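Long-range contacts in aldolase (Klebsiella pneumoniae, PDB 6VOQ), which is a zinc-binding, FucA aldolase-like member of the class II aldolase and adducin family, with four chains in its assembly: residues Ile115-Thr119 and Thr183-Ile187; Leu7-Met11 and Leu31-Pro36. All blocks are in the same frame, centred on the assembly; numbering follows the deposited sequence.

Interaction 1: residues Ile115-Thr119 and Thr183-Ile187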
loop_
_atom_site.group_PDB
_atom_site.type_symbol
_atom_site.label_atom_id
_atom_site.label_comp_id
_atom_site.label_asym_id
_atom_site.label_seq_id
_atom_site.Cartn_x
_atom_site.Cartn_y
_atom_site.Cartn_z
ATOM N N ILE A 115 19.277 -14.534 -1.848
ATOM C CA ILE A 115 19.111 -13.229 -2.470
ATOM C C ILE A 115 20.365 -12.923 -3.280
ATOM O O ILE A 115 21.433 -12.656 -2.724
ATOM C CB ILE A 115 18.826 -12.138 -1.434
ATOM C CG1 ILE A 115 17.664 -12.575 -0.543
ATOM C CG2 ILE A 115 18.465 -10.855 -2.138
ATOM C CD1 ILE A 115 17.126 -11.500 0.320
ATOM N N ARG A 116 20.235 -12.967 -4.592
ATOM C CA ARG A 116 21.297 -12.581 -5.505
ATOM C C ARG A 116 21.352 -11.061 -5.617
ATOM O O ARG A 116 20.432 -10.448 -6.170
ATOM C CB ARG A 116 21.054 -13.212 -6.870
ATOM C CG ARG A 116 22.195 -13.076 -7.848
ATOM C CD ARG A 116 21.838 -13.903 -9.054
ATOM N NE ARG A 116 22.636 -13.615 -10.235
ATOM C CZ ARG A 116 22.245 -13.922 -11.465
ATOM N NH1 ARG A 116 21.056 -14.496 -11.657
ATOM N NH2 ARG A 116 23.031 -13.644 -12.496
ATOM N N PRO A 117 22.422 -10.424 -5.141
ATOM C CA PRO A 117 22.378 -8.971 -4.910
ATOM C C PRO A 117 22.436 -8.149 -6.197
ATOM O O PRO A 117 23.312 -8.336 -7.048
ATOM C CB PRO A 117 23.603 -8.720 -4.018
ATOM C CG PRO A 117 24.529 -9.836 -4.320
ATOM C CD PRO A 117 23.667 -11.031 -4.636
ATOM N N PHE A 118 21.476 -7.223 -6.321
ATOM C CA PHE A 118 21.476 -6.167 -7.326
ATOM C C PHE A 118 21.425 -4.782 -6.697
ATOM O O PHE A 118 21.300 -3.797 -7.425
ATOM C CB PHE A 118 20.283 -6.318 -8.283
ATOM C CG PHE A 118 18.983 -6.586 -7.585
ATOM C CD1 PHE A 118 18.247 -5.546 -7.029
ATOM C CD2 PHE A 118 18.504 -7.884 -7.463
ATOM C CE1 PHE A 118 17.048 -5.793 -6.368
ATOM C CE2 PHE A 118 17.305 -8.138 -6.809
ATOM C CZ PHE A 118 16.577 -7.092 -6.255
ATOM N N THR A 119 21.460 -4.689 -5.372
ATOM C CA THR A 119 21.591 -3.451 -4.620
ATOM C C THR A 119 22.561 -3.722 -3.494
ATOM O O THR A 119 22.661 -4.858 -3.013
ATOM C CB THR A 119 20.255 -2.975 -4.043
ATOM O OG1 THR A 119 19.592 -4.080 -3.414
ATOM C CG2 THR A 119 19.380 -2.411 -5.138
ATOM N N THR A 183 14.163 -5.600 -0.723
ATOM C CA THR A 183 14.961 -6.308 -1.716
ATOM C C THR A 183 14.202 -7.500 -2.292
ATOM O O THR A 183 14.228 -7.731 -3.505
ATOM C CB THR A 183 16.292 -6.742 -1.104
ATOM O OG1 THR A 183 17.070 -5.575 -0.810
ATOM C CG2 THR A 183 17.069 -7.612 -2.078
ATOM N N ALA A 184 13.507 -8.257 -1.444
ATOM C CA ALA A 184 12.655 -9.328 -1.940
ATOM C C ALA A 184 11.563 -8.775 -2.844
ATOM O O ALA A 184 11.272 -9.341 -3.900
ATOM C CB ALA A 184 12.048 -10.101 -0.767
ATOM N N ARG A 185 10.976 -7.645 -2.462
ATOM C CA ARG A 185 9.953 -7.037 -3.299
ATOM C C ARG A 185 10.522 -6.647 -4.662
ATOM O O ARG A 185 9.853 -6.793 -5.693
ATOM C CB ARG A 185 9.360 -5.828 -2.573
ATOM C CG ARG A 185 8.214 -5.171 -3.319
ATOM C CD ARG A 185 7.780 -3.919 -2.623
ATOM N NE ARG A 185 6.709 -3.243 -3.332
ATOM C CZ ARG A 185 6.414 -1.960 -3.150
ATOM N NH1 ARG A 185 7.118 -1.241 -2.294
ATOM N NH2 ARG A 185 5.426 -1.397 -3.824
ATOM N N LEU A 186 11.758 -6.157 -4.686
ATOM C CA LEU A 186 12.366 -5.784 -5.952
ATOM C C LEU A 186 12.531 -6.989 -6.859
ATOM O O LEU A 186 12.386 -6.864 -8.080
ATOM C CB LEU A 186 13.715 -5.120 -5.709
ATOM C CG LEU A 186 13.610 -3.683 -5.243
ATOM C CD1 LEU A 186 14.926 -3.258 -4.617
ATOM C CD2 LEU A 186 13.248 -2.816 -6.428
ATOM N N ILE A 187 12.832 -8.155 -6.283
ATOM C CA ILE A 187 12.930 -9.373 -7.077
ATOM C C ILE A 187 11.639 -9.594 -7.856
ATOM O O ILE A 187 11.650 -9.749 -9.082
ATOM C CB ILE A 187 13.272 -10.570 -6.171
ATOM C CG1 ILE A 187 14.692 -10.422 -5.630
ATOM C CG2 ILE A 187 13.150 -11.885 -6.928
ATOM C CD1 ILE A 187 15.070 -11.436 -4.577
#
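F118 meets helix 183-187 with the rim of its ring: F118 CE1 lies 3.5 Å from L186 CB, and F118 CE2 lies 3.7 Å from I187 CG1. At the ring tip, F118 CZ is 3.7 Å from the carbonyl oxygen T183 O. All three partners lie near the ring plane, so the phenyl enters edge first, and its side chain crosses that of I187 at about a right angle. A chi1 of 46° sets CG between the backbone N and the carbonyl carbon, and the ring end comes nearer the helix than the outgoing CB bond suggests. Beside it, I115 CG2 packs 3.5 Å from T183 CG2. The two threonine hydroxyls only pass each other, T119 OG1 being 3.9 Å from T183 OG1.

Further out, L190, I195 and Y197 also pack on F118, while C105 of the second subunit touches both F118 and T119. N160 of that subunit donates a hydrogen bond from ND2 to F118 O, placing this loop-on-helix contact at the subunit interface. T183 OG1 is bonded to E179 O, and T183 O receives I187 N. With no hydrogen bond crossing between the segments, cohesion rests mainly on apolar packing, the ring edge also touching T183 O.

Interaction 2: residues Leu7-Met11 and Leu31-Pro36; sequences LREEM and LSLLLP
Helix 7-11, which brings L7 and M11 to the contact, runs almost antiparallel to strand 31-34: the two axes make 157° and approach to 9.9 Å. The CA atoms pair accordingly, M11 nearest L31 at 7.2 Å and L7 nearest L35 just beyond the strand. M11 has CG anti to its backbone N (chi1 178°), then bends at chi3 (-67°), which carries the terminal methyl in over the strand. There M11 CE sits 3.5 Å from L33 CD2 and 3.9 Å from L31 CB, while the M11 and L31 side chains lie alongside each other, running in opposed directions. L33 CD2 also approaches the carbonyl oxygen of L7, and L33 CD1 faces the L7 side chain.

The alternation of the strand sorts its side chains: L31 and L33 point at the helix, S32 and L34 away from it. S32 OG bonds to H79 and Y83 of helix 76-83, so the strand, hydrogen-bonded between strands 40-42 and 91-94, is sandwiched by helices 4-20 and 76-83 in the layered alpha/beta arrangement of this fold.

One turn before M11, L7 uses a single branch for most of its touching. Its CD1 lies 3.8 Å from L33 CD1, the two side chains crossing at a slant, and 3.9 Å from L35 CD2. The end of L7 also meets the side of the proline, its CD1 3.9 Å from P36 CD.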
loop_
_atom_site.group_PDB
_atom_site.type_symbol
_atom_site.label_atom_id
_atom_site.label_comp_id
_atom_site.label_asym_id
_atom_site.label_seq_id
_atom_site.Cartn_x
_atom_site.Cartn_y
_atom_site.Cartn_z
ATOM N N LEU A 7 12.779 -0.123 26.329
ATOM C CA LEU A 7 12.773 -1.318 25.496
ATOM C C LEU A 7 11.351 -1.838 25.307
ATOM O O LEU A 7 10.938 -2.136 24.181
ATOM C CB LEU A 7 13.683 -2.382 26.109
ATOM C CG LEU A 7 15.194 -2.098 26.047
ATOM C CD1 LEU A 7 16.020 -3.141 26.820
ATOM C CD2 LEU A 7 15.676 -1.997 24.611
ATOM N N ARG A 8 10.577 -1.927 26.392
ATOM C CA ARG A 8 9.170 -2.281 26.255
ATOM C C ARG A 8 8.459 -1.275 25.369
ATOM O O ARG A 8 7.661 -1.646 24.503
ATOM C CB ARG A 8 8.500 -2.350 27.633
ATOM C CG ARG A 8 8.914 -3.555 28.437
ATOM C CD ARG A 8 8.206 -3.621 29.768
ATOM N NE ARG A 8 8.660 -4.766 30.559
ATOM C CZ ARG A 8 8.052 -5.947 30.599
ATOM N NH1 ARG A 8 6.934 -6.162 29.912
ATOM N NH2 ARG A 8 8.567 -6.916 31.342
ATOM N N GLU A 9 8.755 0.003 25.568
ATOM C CA GLU A 9 8.187 1.067 24.760
ATOM C C GLU A 9 8.549 0.923 23.281
ATOM O O GLU A 9 7.660 0.975 22.417
ATOM C CB GLU A 9 8.680 2.402 25.329
ATOM C CG GLU A 9 8.043 3.665 24.789
ATOM C CD GLU A 9 6.541 3.573 24.558
ATOM O OE1 GLU A 9 6.063 4.327 23.686
ATOM O OE2 GLU A 9 5.829 2.808 25.254
ATOM N N GLU A 10 9.842 0.740 22.987
ATOM C CA GLU A 10 10.304 0.564 21.616
ATOM C C GLU A 10 9.618 -0.615 20.940
ATOM O O GLU A 10 9.286 -0.550 19.751
ATOM C CB GLU A 10 11.823 0.373 21.611
ATOM C CG GLU A 10 12.420 0.140 20.242
ATOM C CD GLU A 10 13.093 1.387 19.714
ATOM O OE1 GLU A 10 14.230 1.287 19.196
ATOM O OE2 GLU A 10 12.477 2.473 19.832
ATOM N N MET A 11 9.413 -1.710 21.678
ATOM C CA MET A 11 8.794 -2.887 21.085
ATOM C C MET A 11 7.358 -2.605 20.673
ATOM O O MET A 11 6.944 -2.981 19.574
ATOM C CB MET A 11 8.855 -4.059 22.058
ATOM C CG MET A 11 8.196 -5.319 21.538
ATOM S SD MET A 11 8.801 -6.801 22.358
ATOM C CE MET A 11 10.485 -6.802 21.763
ATOM N N LEU A 31 8.311 -10.185 17.922
ATOM C CA LEU A 31 9.528 -9.433 18.164
ATOM C C LEU A 31 10.155 -9.939 19.451
ATOM O O LEU A 31 9.449 -10.341 20.381
ATOM C CB LEU A 31 9.253 -7.907 18.262
ATOM C CG LEU A 31 8.294 -7.319 17.211
ATOM C CD1 LEU A 31 7.921 -5.875 17.513
ATOM C CD2 LEU A 31 8.886 -7.426 15.814
ATOM N N SER A 32 11.485 -9.937 19.494
ATOM C CA SER A 32 12.189 -10.190 20.745
ATOM C C SER A 32 13.428 -9.305 20.830
ATOM O O SER A 32 13.973 -8.865 19.811
ATOM C CB SER A 32 12.576 -11.669 20.891
ATOM O OG SER A 32 13.616 -12.038 19.993
ATOM N N LEU A 33 13.870 -9.054 22.059
ATOM C CA LEU A 33 15.104 -8.314 22.286
ATOM C C LEU A 33 15.698 -8.717 23.629
ATOM O O LEU A 33 14.975 -9.039 24.578
ATOM C CB LEU A 33 14.876 -6.793 22.229
ATOM C CG LEU A 33 13.881 -6.137 23.199
ATOM C CD1 LEU A 33 14.517 -5.833 24.541
ATOM C CD2 LEU A 33 13.322 -4.851 22.601
ATOM N N LEU A 34 17.025 -8.690 23.701
ATOM C CA LEU A 34 17.730 -9.019 24.932
ATOM C C LEU A 34 17.615 -7.881 25.936
ATOM O O LEU A 34 17.882 -6.722 25.610
ATOM C CB LEU A 34 19.203 -9.302 24.645
ATOM C CG LEU A 34 19.538 -10.767 24.377
ATOM C CD1 LEU A 34 21.016 -10.927 24.044
ATOM C CD2 LEU A 34 19.146 -11.622 25.577
ATOM N N LEU A 35 17.236 -8.218 27.154
ATOM C CA LEU A 35 17.190 -7.256 28.236
ATOM C C LEU A 35 18.571 -7.111 28.863
ATOM O O LEU A 35 19.461 -7.936 28.628
ATOM C CB LEU A 35 16.163 -7.693 29.278
ATOM C CG LEU A 35 14.709 -7.638 28.789
ATOM C CD1 LEU A 35 13.770 -8.341 29.763
ATOM C CD2 LEU A 35 14.261 -6.199 28.548
ATOM N N PRO A 36 18.788 -6.047 29.642
ATOM C CA PRO A 36 20.088 -5.890 30.317
ATOM C C PRO A 36 20.504 -7.082 31.161
ATOM O O PRO A 36 21.703 -7.374 31.240
ATOM C CB PRO A 36 19.875 -4.636 31.173
ATOM C CG PRO A 36 18.899 -3.826 30.384
ATOM C CD PRO A 36 17.971 -4.822 29.724
#

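Interactions 1 and 2 do not touch: their centres are 29 Å apart, their nearest atoms about 17 Å, and they lie on opposite sides of the chain's centre. Each comes moderately near a bound zinc ion, the T119 side chain at about 10 Å and that of L31 at about 11 Å. These are two different ions, since T119 OG1 and L31 CD2, the nearest side-chain atoms, are 22.2 Å apart. The zinc near T119 probably belongs to the second subunit, whose N160, preceding the zinc ligand H161, bonds F118 O. Interaction 2 adjoins strand 91-94, which ends at the zinc ligand H94, and no other chain touches it.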